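Local coordinates for iron binding protein FbpA (Mannheimia haemolytica, PDB 1Q35) that binds ferric iron in the periplasm and probably delivers it to a bacterial iron-uptake system, at residues Lys78-Asn83 / Leu249-Ser254; Ala72-Ser77 / Asp90-Trp95. All blocks are in the same frame, centred on the assembly; numbering follows the deposited sequence.

Contact 1 of 2, residues Lys78-Asn83 / Leu249-Ser254; sequences KVLEKN and LIEYLS
Leu-80 and Val-79 of the short helix 78-83 pack against Ile-250, Glu-251 and Ser-254 in the last turns of helix 243-254, forming a nearly parallel helix pair on one lobe of a periplasmic binding protein fold. The segment axes approach to 9.2 Å at an angle of 22°, with Leu-80 opposite Glu-251 and Asn-83 opposite Ser-254. Leucine suits the buried side because its two methyls reach different neighbours: CD1 of Leu-80 meets CD1 of Ile-250 at 3.6 Å, the side chains crossing at about a right angle, while CD2 lies over the partner backbone, 3.8 Å from CA of Glu-251. Phe-96 of strand 96-108 touches both Leu-80 and Ile-250, extending the apolar contact toward the sheet. Toward solvent, Val-79 offers a compact branched surface to the methylenes of Glu-251, with CG1 of Val-79 3.8 Å from CB of Glu-251. The carboxylate of Glu-251 then serves two partners through OE1: probably the hydroxyl of Ser-77, which also caps N of Leu-80, and a water that bridges to NZ of Lys-78. The ammonium itself stays 4.4 Å from OE1, so the opposite charges meet through water. At the C-terminal end, a small serine lets the amide of Asn-83 come close. OG of Ser-254, placed between the backbone N and the carbonyl carbon (chi1 82°), donates to O of Glu-251 one turn back and accepts from ND2 of Asn-83. Lys-272 binds OD1 of that amide, helping to fix its rotation. The ND2 to OG bond of Asn-83 and Ser-254 is 3.0 Å long, nearly straight at 169°, and lies in the amide plane.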
loop_
_atom_site.group_PDB
_atom_site.type_symbol
_atom_site.label_atom_id
_atom_site.label_comp_id
_atom_site.label_asym_id
_atom_site.label_seq_id
_atom_site.Cartn_x
_atom_site.Cartn_y
_atom_site.Cartn_z
ATOM N N LYS A 78 20.603 0.222 -15.589
ATOM C CA LYS A 78 21.465 -0.718 -14.872
ATOM C C LYS A 78 21.357 -0.517 -13.361
ATOM O O LYS A 78 21.521 -1.463 -12.595
ATOM C CB LYS A 78 22.946 -0.581 -15.279
ATOM C CG LYS A 78 23.241 -0.036 -16.686
ATOM C CD LYS A 78 23.893 1.355 -16.638
ATOM C CE LYS A 78 22.970 2.439 -16.072
ATOM N NZ LYS A 78 21.794 2.705 -16.942
ATOM N N VAL A 79 21.111 0.724 -12.946
ATOM C CA VAL A 79 20.960 1.056 -11.529
ATOM C C VAL A 79 19.693 0.413 -10.954
ATOM O O VAL A 79 19.739 -0.202 -9.889
ATOM C CB VAL A 79 20.938 2.586 -11.309
ATOM C CG1 VAL A 79 20.608 2.929 -9.849
ATOM C CG2 VAL A 79 22.276 3.202 -11.722
ATOM N N LEU A 80 18.572 0.538 -11.662
ATOM C CA LEU A 80 17.316 -0.081 -11.225
ATOM C C LEU A 80 17.424 -1.604 -11.237
ATOM O O LEU A 80 16.874 -2.279 -10.369
ATOM C CB LEU A 80 16.147 0.367 -12.112
ATOM C CG LEU A 80 15.813 1.861 -12.131
ATOM C CD1 LEU A 80 14.665 2.145 -13.082
ATOM C CD2 LEU A 80 15.484 2.369 -10.730
ATOM N N GLU A 81 18.147 -2.143 -12.213
ATOM C CA GLU A 81 18.353 -3.582 -12.313
ATOM C C GLU A 81 19.099 -4.130 -11.095
ATOM O O GLU A 81 18.747 -5.183 -10.569
ATOM C CB GLU A 81 19.136 -3.910 -13.587
ATOM C CG GLU A 81 19.356 -5.393 -13.819
ATOM C CD GLU A 81 20.052 -5.673 -15.134
ATOM O OE1 GLU A 81 19.426 -6.299 -16.014
ATOM O OE2 GLU A 81 21.223 -5.265 -15.283
ATOM N N LYS A 82 20.122 -3.401 -10.661
ATOM C CA LYS A 82 20.965 -3.801 -9.540
ATOM C C LYS A 82 20.236 -3.647 -8.207
ATOM O O LYS A 82 20.351 -4.500 -7.323
ATOM C CB LYS A 82 22.240 -2.952 -9.518
ATOM C CG LYS A 82 23.271 -3.376 -8.476
ATOM C CD LYS A 82 24.464 -2.427 -8.452
ATOM C CE LYS A 82 25.353 -2.664 -7.236
ATOM N NZ LYS A 82 25.082 -1.688 -6.147
ATOM N N ASN A 83 19.478 -2.563 -8.076
ATOM C CA ASN A 83 18.891 -2.175 -6.793
ATOM C C ASN A 83 17.564 -2.858 -6.487
ATOM O O ASN A 83 17.299 -3.193 -5.334
ATOM C CB ASN A 83 18.705 -0.658 -6.733
ATOM C CG ASN A 83 20.014 0.088 -6.555
ATOM O OD1 ASN A 83 21.032 -0.495 -6.173
ATOM N ND2 ASN A 83 19.994 1.385 -6.825
ATOM N N LEU A 249 15.644 10.462 -10.642
ATOM C CA LEU A 249 14.809 10.405 -9.441
ATOM C C LEU A 249 14.479 8.965 -9.049
ATOM O O LEU A 249 14.639 8.594 -7.883
ATOM C CB LEU A 249 13.525 11.214 -9.612
ATOM C CG LEU A 249 12.528 11.118 -8.446
ATOM C CD1 LEU A 249 13.164 11.506 -7.115
ATOM C CD2 LEU A 249 11.325 11.977 -8.713
ATOM N N ILE A 250 14.031 8.143 -9.992
ATOM C CA ILE A 250 13.639 6.788 -9.621
ATOM C C ILE A 250 14.863 5.932 -9.287
ATOM O O ILE A 250 14.802 5.094 -8.394
ATOM C CB ILE A 250 12.668 6.137 -10.650
ATOM C CG1 ILE A 250 13.334 5.805 -11.982
ATOM C CG2 ILE A 250 11.475 7.043 -10.889
ATOM C CD1 ILE A 250 12.451 4.957 -12.866
ATOM N N GLU A 251 15.989 6.186 -9.952
ATOM C CA GLU A 251 17.254 5.559 -9.581
ATOM C C GLU A 251 17.658 5.950 -8.159
ATOM O O GLU A 251 18.097 5.105 -7.384
ATOM C CB GLU A 251 18.359 5.938 -10.579
ATOM C CG GLU A 251 18.201 5.247 -11.928
ATOM C CD GLU A 251 19.211 5.687 -12.979
ATOM O OE1 GLU A 251 19.425 4.915 -13.934
ATOM O OE2 GLU A 251 19.775 6.793 -12.862
ATOM N N TYR A 252 17.488 7.221 -7.819
ATOM C CA TYR A 252 17.788 7.705 -6.472
ATOM C C TYR A 252 16.907 7.016 -5.428
ATOM O O TYR A 252 17.396 6.581 -4.386
ATOM C CB TYR A 252 17.586 9.219 -6.375
ATOM C CG TYR A 252 17.995 9.801 -5.038
ATOM C CD1 TYR A 252 17.090 9.881 -3.983
ATOM C CD2 TYR A 252 19.291 10.259 -4.825
ATOM C CE1 TYR A 252 17.462 10.403 -2.752
ATOM C CE2 TYR A 252 19.675 10.786 -3.600
ATOM C CZ TYR A 252 18.754 10.858 -2.569
ATOM O OH TYR A 252 19.132 11.376 -1.353
ATOM N N LEU A 253 15.613 6.918 -5.712
ATOM C CA LEU A 253 14.673 6.315 -4.765
ATOM C C LEU A 253 14.951 4.825 -4.561
ATOM O O LEU A 253 14.606 4.275 -3.510
ATOM C CB LEU A 253 13.222 6.549 -5.203
ATOM C CG LEU A 253 12.763 8.010 -5.153
ATOM C CD1 LEU A 253 11.385 8.170 -5.772
ATOM C CD2 LEU A 253 12.781 8.566 -3.731
ATOM N N SER A 254 15.591 4.185 -5.539
ATOM C CA SER A 254 15.965 2.772 -5.450
ATOM C C SER A 254 17.284 2.513 -4.711
ATOM O O SER A 254 17.589 1.368 -4.389
ATOM C CB SER A 254 16.058 2.162 -6.858
ATOM O OG SER A 254 17.306 2.444 -7.486
HETATM O O HOH W 1 20.163 4.999 -16.563
#

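Contact 2 of 2, residues Ala72-Ser77 / Asp90-Trp95; sequences AQKIDS and DSNDQW
Ile-75 and Asp-93 join two loops through their backbones: the connection 72-77, which leads into helix 78-83, lies beside a type I beta turn, Asp-90 to Asp-93, that precedes strand 96-108 in this binding-protein lobe. One direct backbone hydrogen bond links them, from N of Ile-75 to O of Asp-93 at 2.9 Å. CA of Lys-74 lies 3.4 Å from the same O of Asp-93, in a CA-H...O contact, so two neighbouring residues converge on one oxygen. Farther along, a water donates to O of Gln-73 and O of Gln-94, continuing the link where the backbones do not bond directly.

Within the turn, Asp-90 is the organising residue. Its OD2 accepts from N of Asn-92, making an Asx turn, with the donor above the carboxylate plane; OD1 of Asp-90 accepts from N of Gln-94, on its anti side, at 2.9 Å. A short side chain with two acceptors suits this place, since it can hold both amides while the backbone folds round it.

Apolar packing comes from the methylene stems of polar side chains. CG of Lys-74 rests 3.6 Å from CG of Gln-94, and the two chains cross obliquely. Long side chains suit the place because their methylenes can cover each other and the backbone. Gln-94 also touches Val-67 of helix 60-68.

Side-chain carbons also make van der Waals contacts with backbone carbonyl oxygens. The small Ala-72 puts CB 3.8 Å from O of Gln-94, and next to the backbone bond CB of Asp-93 lies 3.4 Å from O of Ile-75.

Among the charged groups, Asp-76 and Asp-93 come near each other through water. That water donates to OD2 of Asp-93 at 2.6 Å and more weakly to OD1 of Asp-76.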
loop_
_atom_site.group_PDB
_atom_site.type_symbol
_atom_site.label_atom_id
_atom_site.label_comp_id
_atom_site.label_asym_id
_atom_site.label_seq_id
_atom_site.Cartn_x
_atom_site.Cartn_y
_atom_site.Cartn_z
ATOM N N ALA A 72 2.535 4.906 -19.478
ATOM C CA ALA A 72 3.910 4.786 -19.001
ATOM C C ALA A 72 4.862 4.608 -20.174
ATOM O O ALA A 72 4.431 4.485 -21.323
ATOM C CB ALA A 72 4.027 3.598 -18.068
ATOM N N GLN A 73 6.155 4.582 -19.874
ATOM C CA GLN A 73 7.170 4.198 -20.855
ATOM C C GLN A 73 8.220 3.282 -20.242
ATOM O O GLN A 73 8.412 3.255 -19.022
ATOM C CB GLN A 73 7.832 5.426 -21.487
ATOM C CG GLN A 73 8.566 6.346 -20.527
ATOM C CD GLN A 73 9.315 7.437 -21.274
ATOM O OE1 GLN A 73 10.209 7.142 -22.073
ATOM N NE2 GLN A 73 8.938 8.685 -21.051
ATOM N N LYS A 74 8.904 2.541 -21.106
ATOM C CA LYS A 74 9.908 1.576 -20.694
ATOM C C LYS A 74 11.207 2.262 -20.298
ATOM O O LYS A 74 11.719 3.115 -21.029
ATOM C CB LYS A 74 10.179 0.580 -21.822
ATOM C CG LYS A 74 8.971 -0.261 -22.187
ATOM C CD LYS A 74 9.216 -1.105 -23.426
ATOM C CE LYS A 74 10.203 -2.226 -23.166
ATOM N NZ LYS A 74 9.968 -3.383 -24.079
ATOM N N ILE A 75 11.737 1.874 -19.143
ATOM C CA ILE A 75 12.976 2.420 -18.611
ATOM C C ILE A 75 13.965 1.284 -18.409
ATOM O O ILE A 75 13.725 0.365 -17.621
ATOM C CB ILE A 75 12.725 3.134 -17.267
ATOM C CG1 ILE A 75 11.650 4.219 -17.409
ATOM C CG2 ILE A 75 14.027 3.707 -16.717
ATOM C CD1 ILE A 75 12.020 5.370 -18.335
ATOM N N ASP A 76 15.079 1.357 -19.130
ATOM C CA ASP A 76 16.133 0.363 -19.054
ATOM C C ASP A 76 17.324 1.012 -18.357
ATOM O O ASP A 76 18.055 1.797 -18.959
ATOM C CB ASP A 76 16.496 -0.095 -20.470
ATOM C CG ASP A 76 17.566 -1.173 -20.495
ATOM O OD1 ASP A 76 17.881 -1.763 -19.437
ATOM O OD2 ASP A 76 18.146 -1.503 -21.554
ATOM N N SER A 77 17.492 0.685 -17.078
ATOM C CA SER A 77 18.507 1.278 -16.219
ATOM C C SER A 77 19.278 0.181 -15.495
ATOM O O SER A 77 18.681 -0.680 -14.860
ATOM C CB SER A 77 17.839 2.187 -15.182
ATOM O OG SER A 77 18.724 2.480 -14.116
ATOM N N ASP A 90 8.495 -4.509 -13.111
ATOM C CA ASP A 90 7.927 -5.024 -14.346
ATOM C C ASP A 90 8.986 -5.771 -15.149
ATOM O O ASP A 90 10.077 -5.255 -15.369
ATOM C CB ASP A 90 7.418 -3.842 -15.166
ATOM C CG ASP A 90 6.595 -4.252 -16.365
ATOM O OD1 ASP A 90 6.293 -3.362 -17.190
ATOM O OD2 ASP A 90 6.206 -5.418 -16.570
ATOM N N SER A 91 8.664 -6.971 -15.612
ATOM C CA SER A 91 9.576 -7.679 -16.514
ATOM C C SER A 91 9.743 -6.903 -17.830
ATOM O O SER A 91 10.767 -7.021 -18.503
ATOM C CB SER A 91 9.090 -9.105 -16.777
ATOM O OG SER A 91 7.872 -9.111 -17.488
ATOM N N ASN A 92 8.729 -6.111 -18.170
ATOM C CA ASN A 92 8.716 -5.252 -19.358
ATOM C C ASN A 92 9.089 -3.779 -19.081
ATOM O O ASN A 92 8.830 -2.908 -19.911
ATOM C CB ASN A 92 7.326 -5.336 -20.009
ATOM C CG ASN A 92 7.275 -4.739 -21.411
ATOM O OD1 ASN A 92 6.354 -3.987 -21.737
ATOM N ND2 ASN A 92 8.250 -5.079 -22.244
ATOM N N ASP A 93 9.670 -3.508 -17.909
ATOM C CA ASP A 93 10.352 -2.238 -17.609
ATOM C C ASP A 93 9.486 -0.970 -17.557
ATOM O O ASP A 93 10.014 0.132 -17.670
ATOM C CB ASP A 93 11.508 -2.000 -18.598
ATOM C CG ASP A 93 12.555 -3.090 -18.558
ATOM O OD1 ASP A 93 12.733 -3.752 -17.512
ATOM O OD2 ASP A 93 13.272 -3.341 -19.550
ATOM N N GLN A 94 8.182 -1.102 -17.335
ATOM C CA GLN A 94 7.309 0.076 -17.295
ATOM C C GLN A 94 6.881 0.516 -15.889
ATOM O O GLN A 94 6.278 1.572 -15.745
ATOM C CB GLN A 94 6.069 -0.148 -18.154
ATOM C CG GLN A 94 6.358 -0.272 -19.640
ATOM C CD GLN A 94 5.121 -0.050 -20.473
ATOM O OE1 GLN A 94 4.308 -0.960 -20.632
ATOM N NE2 GLN A 94 4.954 1.165 -20.978
ATOM N N TRP A 95 7.173 -0.289 -14.870
ATOM C CA TRP A 95 6.887 0.096 -13.486
ATOM C C TRP A 95 7.907 -0.522 -12.544
ATOM O O TRP A 95 8.486 -1.568 -12.823
ATOM C CB TRP A 95 5.451 -0.266 -13.072
ATOM C CG TRP A 95 5.139 -1.736 -13.076
ATOM C CD1 TRP A 95 4.509 -2.434 -14.065
ATOM C CD2 TRP A 95 5.422 -2.688 -12.037
ATOM N NE1 TRP A 95 4.402 -3.759 -13.718
ATOM C CE2 TRP A 95 4.953 -3.944 -12.476
ATOM C CE3 TRP A 95 6.040 -2.611 -10.782
ATOM C CZ2 TRP A 95 5.077 -5.107 -11.711
ATOM C CZ3 TRP A 95 6.159 -3.770 -10.019
ATOM C CH2 TRP A 95 5.682 -4.997 -10.491
HETATM O O HOH W 2 7.902 3.686 -16.227
HETATM O O HOH W 3 15.805 -4.078 -19.513
#

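In the fold
The contacts interlock along the chain: the 72-77 loop of contact 2 runs straight into helix 78-83 of contact 1, and 90-95 follows that helix before the chain goes on to 249-254. Their centres lie 12 Å apart. Ser-77 belongs to contact 2 and reaches contact 1, and Leu-80 packs on Ile-75. Both are partly buried and away from the iron-ligand tyrosines. Contact 1, helix against helix, pairs a buried leucine-isoleucine contact with a buried amide-hydroxyl bond, and leaves the lysine-glutamate water bridge at the more exposed edge. In contact 2, loop against loop, backbone groups and waters do more of the joining. Strand 228-236 touches both, at Ile-250 and Ile-75.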